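Local coordinates for peptidoglycan-recognition protein LB (Drosophila melanogaster, PDB 7NT0) that hydrolyses the amide link between N-acetylmuramoyl residues and L-amino acids in bacterial peptidoglycan as a zinc amidase, probably scavenging active peptidoglycan by digesting it into inactive fragments, at residues V41-S46 and Y149-H154. The protein carries 1 engineered substitution. Sequence-based numbering, arbitrary orientation.
Sequences VIIHHS and YKLLGH. With ZN (zinc ion), chain C; MLD (glcnac(beta1-4)-murnac(1,6-anhydro)-L-ala-gamma-D-glu-meso-a2pm-D-ala), chain D.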
ATOM      1  N   VAL A  41       8.808  -0.631  -5.556  1.00 15.67           N
ATOM      2  CA  VAL A  41       7.429  -0.940  -5.111  1.00 15.42           C
ATOM      3  C   VAL A  41       7.568  -1.819  -3.867  1.00 16.07           C
ATOM      4  O   VAL A  41       8.245  -2.849  -3.912  1.00 16.56           O
ATOM      5  CB  VAL A  41       6.630  -1.642  -6.220  1.00 16.43           C
ATOM      6  CG1 VAL A  41       5.269  -2.088  -5.691  1.00 16.02           C
ATOM      7  CG2 VAL A  41       6.507  -0.753  -7.439  1.00 16.01           C
ATOM      8  N   ILE A  42       6.946  -1.394  -2.777  1.00 14.52           N
ATOM      9  CA  ILE A  42       7.065  -2.054  -1.462  1.00 13.57           C
ATOM     10  C   ILE A  42       5.672  -2.537  -1.070  1.00 13.38           C
ATOM     11  O   ILE A  42       4.735  -1.739  -0.994  1.00 13.20           O
ATOM     12  CB  ILE A  42       7.719  -1.142  -0.421  1.00 16.47           C
ATOM     13  CG1 ILE A  42       9.125  -0.756  -0.920  1.00 20.33           C
ATOM     14  CG2 ILE A  42       7.757  -1.865   0.927  1.00 16.32           C
ATOM     15  CD1 ILE A  42       9.907   0.022   0.030  1.00 23.22           C
ATOM     16  N   ILE A  43       5.537  -3.822  -0.877  1.00 12.26           N
ATOM     17  CA  ILE A  43       4.264  -4.465  -0.509  1.00 12.10           C
ATOM     18  C   ILE A  43       4.183  -4.607   1.008  1.00 12.89           C
ATOM     19  O   ILE A  43       5.162  -5.045   1.682  1.00 14.18           O
ATOM     20  CB  ILE A  43       4.135  -5.814  -1.214  1.00 12.68           C
ATOM     21  CG1 ILE A  43       4.285  -5.673  -2.731  1.00 13.32           C
ATOM     22  CG2 ILE A  43       2.841  -6.514  -0.833  1.00 12.65           C
ATOM     23  CD1 ILE A  43       3.268  -4.727  -3.383  1.00 14.42           C
ATOM     24  N   HIS A  44       3.002  -4.298   1.520  1.00 12.39           N
ATOM     25  CA  HIS A  44       2.652  -4.388   2.938  1.00 12.42           C
ATOM     26  C   HIS A  44       1.383  -5.209   3.067  1.00 11.09           C
ATOM     27  O   HIS A  44       0.581  -5.230   2.114  1.00 12.42           O
ATOM     28  CB  HIS A  44       2.406  -2.972   3.491  1.00 11.86           C
ATOM     29  CG  HIS A  44       3.555  -2.037   3.389  1.00 11.97           C
ATOM     30  ND1 HIS A  44       4.470  -1.844   4.407  1.00 12.38           N
ATOM     31  CD2 HIS A  44       3.942  -1.215   2.381  1.00 12.40           C
ATOM     32  CE1 HIS A  44       5.355  -0.919   4.031  1.00 12.78           C
ATOM     33  NE2 HIS A  44       5.056  -0.527   2.783  1.00 12.38           N
ATOM     34  N   HIS A  45       1.116  -5.689   4.293  1.00 12.12           N
ATOM     35  CA  HIS A  45      -0.240  -6.057   4.735  1.00 11.12           C
ATOM     36  C   HIS A  45      -0.627  -5.139   5.882  1.00 12.38           C
ATOM     37  O   HIS A  45       0.244  -4.523   6.468  1.00 14.24           O
ATOM     38  CB  HIS A  45      -0.384  -7.535   5.071  1.00 11.82           C
ATOM     39  CG  HIS A  45       0.213  -7.936   6.389  1.00 12.24           C
ATOM     40  ND1 HIS A  45      -0.157  -9.120   7.008  1.00 13.14           N
ATOM     41  CD2 HIS A  45       1.206  -7.423   7.135  1.00 12.85           C
ATOM     42  CE1 HIS A  45       0.553  -9.254   8.126  1.00 11.85           C
ATOM     43  NE2 HIS A  45       1.383  -8.244   8.230  1.00 12.83           N
ATOM     44  N   SER A  46      -1.907  -4.997   6.161  1.00 12.17           N
ATOM     45  CA  SER A  46      -2.328  -4.102   7.278  1.00 12.42           C
ATOM     46  C   SER A  46      -2.129  -4.800   8.618  1.00 12.51           C
ATOM     47  O   SER A  46      -1.902  -4.077   9.616  1.00 12.92           O
ATOM     48  CB  SER A  46      -3.721  -3.561   7.095  1.00 12.52           C
ATOM     49  OG  SER A  46      -4.698  -4.576   7.099  1.00 12.62           O
ATOM     50  N   TYR A 149      11.801  -0.964 -12.140  1.00 20.77           N
ATOM     51  CA  TYR A 149      11.498  -0.994 -10.691  1.00 20.14           C
ATOM     52  C   TYR A 149      11.931  -2.323 -10.063  1.00 18.01           C
ATOM     53  O   TYR A 149      11.964  -3.430 -10.704  1.00 18.35           O
ATOM     54  CB  TYR A 149      10.020  -0.684 -10.431  1.00 18.13           C
ATOM     55  CG  TYR A 149       9.090  -1.819 -10.769  1.00 19.83           C
ATOM     56  CD1 TYR A 149       8.658  -2.716  -9.814  1.00 19.73           C
ATOM     57  CD2 TYR A 149       8.604  -1.977 -12.051  1.00 19.05           C
ATOM     58  CE1 TYR A 149       7.782  -3.750 -10.140  1.00 20.05           C
ATOM     59  CE2 TYR A 149       7.744  -3.005 -12.388  1.00 19.27           C
ATOM     60  CZ  TYR A 149       7.330  -3.900 -11.438  1.00 18.87           C
ATOM     61  OH  TYR A 149       6.519  -4.926 -11.831  1.00 20.29           O
ATOM     62  N   LYS A 150      12.210  -2.246  -8.759  1.00 18.96           N
ATOM     63  CA  LYS A 150      12.437  -3.430  -7.918  1.00 19.55           C
ATOM     64  C   LYS A 150      11.237  -3.591  -6.979  1.00 18.52           C
ATOM     65  O   LYS A 150      10.853  -2.610  -6.363  1.00 17.36           O
ATOM     66  CB  LYS A 150      13.733  -3.261  -7.126  1.00 23.36           C
ATOM     67  CG  LYS A 150      14.978  -3.185  -8.008  1.00 27.23           C
ATOM     68  CD  LYS A 150      16.106  -2.479  -7.313  1.00 34.14           C
ATOM     69  CE  LYS A 150      17.467  -2.787  -7.914  1.00 42.22           C
ATOM     70  NZ  LYS A 150      17.437  -2.562  -9.376  1.00 51.64           N
ATOM     71  N   LEU A 151      10.669  -4.775  -6.956  1.00 17.01           N
ATOM     72  CA  LEU A 151       9.526  -5.136  -6.084  1.00 16.35           C
ATOM     73  C   LEU A 151      10.082  -5.759  -4.819  1.00 16.59           C
ATOM     74  O   LEU A 151      10.857  -6.758  -4.921  1.00 18.12           O
ATOM     75  CB  LEU A 151       8.623  -6.125  -6.799  1.00 16.65           C
ATOM     76  CG  LEU A 151       7.481  -6.697  -5.979  1.00 17.87           C
ATOM     77  CD1 LEU A 151       6.453  -5.602  -5.735  1.00 17.77           C
ATOM     78  CD2 LEU A 151       6.851  -7.869  -6.694  1.00 18.70           C
ATOM     79  N   LEU A 152       9.695  -5.208  -3.668  1.00 15.67           N
ATOM     80  CA  LEU A 152      10.159  -5.710  -2.357  1.00 16.93           C
ATOM     81  C   LEU A 152       8.957  -5.939  -1.437  1.00 17.50           C
ATOM     82  O   LEU A 152       7.957  -5.222  -1.610  1.00 15.30           O
ATOM     83  CB  LEU A 152      11.070  -4.670  -1.727  1.00 17.44           C
ATOM     84  CG  LEU A 152      12.321  -4.309  -2.528  1.00 21.13           C
ATOM     85  CD1 LEU A 152      13.020  -3.123  -1.903  1.00 22.60           C
ATOM     86  CD2 LEU A 152      13.246  -5.498  -2.632  1.00 20.45           C
ATOM     87  N   GLY A 153       9.120  -6.797  -0.437  1.00 16.14           N
ATOM     88  CA  GLY A 153       8.252  -6.808   0.760  1.00 15.88           C
ATOM     89  C   GLY A 153       8.858  -5.896   1.800  1.00 16.25           C
ATOM     90  O   GLY A 153      10.107  -5.748   1.834  1.00 18.27           O
ATOM     91  N   HIS A 154       8.031  -5.277   2.629  1.00 14.57           N
ATOM     92  CA  HIS A 154       8.505  -4.404   3.734  1.00 14.97           C
ATOM     93  C   HIS A 154       9.672  -5.094   4.512  1.00 14.76           C
ATOM     94  O   HIS A 154      10.653  -4.401   4.836  1.00 16.36           O
ATOM     95  CB  HIS A 154       7.329  -4.034   4.623  1.00 14.97           C
ATOM     96  CG  HIS A 154       7.628  -2.934   5.587  1.00 14.25           C
ATOM     97  ND1 HIS A 154       6.698  -2.526   6.490  1.00 14.68           N
ATOM     98  CD2 HIS A 154       8.742  -2.186   5.799  1.00 16.05           C
ATOM     99  CE1 HIS A 154       7.205  -1.570   7.255  1.00 15.30           C
ATOM    100  NE2 HIS A 154       8.474  -1.298   6.812  1.00 15.28           N
TER
HETATM  101 ZN    ZN C 301       4.632  -2.889   6.197  1.00 14.49          ZN
HETATM  102  CAI MLD D 302       2.074  -2.262   8.194  1.00 12.47           C
HETATM  103  CAL MLD D 302       3.100  -1.234   7.951  1.00 16.29           C
HETATM  104  OAM MLD D 302       4.202  -1.580   7.573  1.00 16.70           O
HETATM  105  N   MLD D 302       2.739   0.014   8.261  1.00 16.98           N
HETATM  106  CA  MLD D 302       3.593   1.141   7.971  1.00 16.58           C
HETATM  107  CB  MLD D 302       2.753   2.390   7.743  1.00 17.21           C
HETATM  108  C   MLD D 302       4.638   1.415   9.053  1.00 16.30           C
HETATM  109  O   MLD D 302       4.310   1.521  10.228  1.00 18.72           O
HETATM  110  NAN MLD D 302       5.883   1.546   8.629  1.00 18.48           N
HETATM  111  CAO MLD D 302       6.874   2.290   9.369  1.00 23.33           C
HETATM  112  CAP MLD D 302       8.151   1.453   9.637  1.00 28.70           C
HETATM  113  OBA MLD D 302       8.592   1.491  10.767  1.00 36.09           O
HETATM  114  OAQ MLD D 302       8.628   0.721   8.737  1.00 28.49           O
HETATM  115  CBB MLD D 302       7.066   3.596   8.625  1.00 25.05           C
HETATM  116  CBC MLD D 302       7.594   4.674   9.496  1.00 26.93           C
HETATM  117  CBD MLD D 302       7.905   5.846   8.611  1.00 24.39           C
HETATM  118  OBE MLD D 302       8.301   5.722   7.445  1.00 20.30           O
HETATM  119  NBF MLD D 302       7.731   7.024   9.209  1.00 23.41           N
HETATM  120  CBG MLD D 302       8.133   8.236   8.546  1.00 23.08           C
HETATM  121  CBH MLD D 302       9.671   8.317   8.412  1.00 26.20           C
HETATM  122  OBI MLD D 302      10.368   7.742   9.235  1.00 28.12           O
HETATM  123  NBJ MLD D 302      10.208   8.928   7.338  1.00 28.91           N
HETATM  124  CBK MLD D 302      11.659   9.060   7.113  1.00 35.75           C
HETATM  125  CBL MLD D 302      12.022  10.516   6.850  1.00 32.81           C
HETATM  126  CBM MLD D 302      12.239   8.257   5.921  1.00 38.96           C
HETATM  127  OBO MLD D 302      11.597   8.234   4.857  1.00 53.67           O
HETATM  128  OBN MLD D 302      13.354   7.744   6.060  1.00 39.30           O
HETATM  129  CBP MLD D 302       7.469   9.344   9.358  1.00 26.68           C
HETATM  130  CBQ MLD D 302       7.024  10.459   8.468  1.00 24.04           C
HETATM  131  CBR MLD D 302       6.180  11.532   9.121  1.00 24.41           C
HETATM  132  CBS MLD D 302       5.781  12.631   8.144  1.00 22.55           C
HETATM  133  CBT MLD D 302       4.819  12.076   7.069  1.00 21.77           C
HETATM  134  OBV MLD D 302       3.698  11.666   7.439  1.00 20.12           O
HETATM  135  OBU MLD D 302       5.208  12.141   5.900  1.00 22.26           O
HETATM  136  NBW MLD D 302       7.007  13.165   7.487  1.00 22.52           N
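Val41, Ile42 and Ile43 run parallel to Leu151, Leu152 and Gly153, the strand axes inclined by 23°, and four backbone hydrogen bonds join them: Val41 N to Lys150 O, Leu152 N to Val41 O (the shortest, 2.8 Å), Ile43 N to Leu152 O and His154 N to Ile43 O. On the face that carries Val41, Ile43 and Leu151, the CD1 methyl of Leu151 reaches both neighbours, lying 3.7 Å from Val41 CG1 and the same distance from Ile43 CG1. The two methyls of Val41 divide their partners: with CG1 anti to the backbone N (chi1 174°) and directed to Leu151, CG2 is left to meet Tyr149 CD1 at 3.8 Å. Ile136 of helix 126-142 packs against both Val41 and Tyr149 on this side. Strand 149-153 forms one border of the mixed central sheet of the PGRP/amidase_2 fold, while strand 38-45 is flanked on its other side by strand 110-115. At the C-terminal ends of the two strands, His44 and His154, the latter just after Gly153, meet at the zinc ion, which Cys162 also binds. Each ring binds through ND1, His44 ND1 and His154 ND1 both lying 2.1 Å from the metal. The rings form an offset edge-to-face pair, planes at 64°, in which His44 CE1 sits over the rim of one face of His154. His44 NE2 is hydrogen-bonded to His102 ND1, probably as the donor since its own ND1 is on the metal; this second-shell contact helps fix the ring's rotation. The bound muropeptide places OAM, the carbonyl oxygen of the amide at its alanine nitrogen, the link this enzyme hydrolyses, 1.9 Å from the zinc ion, consistent with polarisation of that carbonyl; its carboxylate oxygen OAQ lies at the edge of the His154 ring, 2.8 Å from NE2 in a weak, bent hydrogen bond.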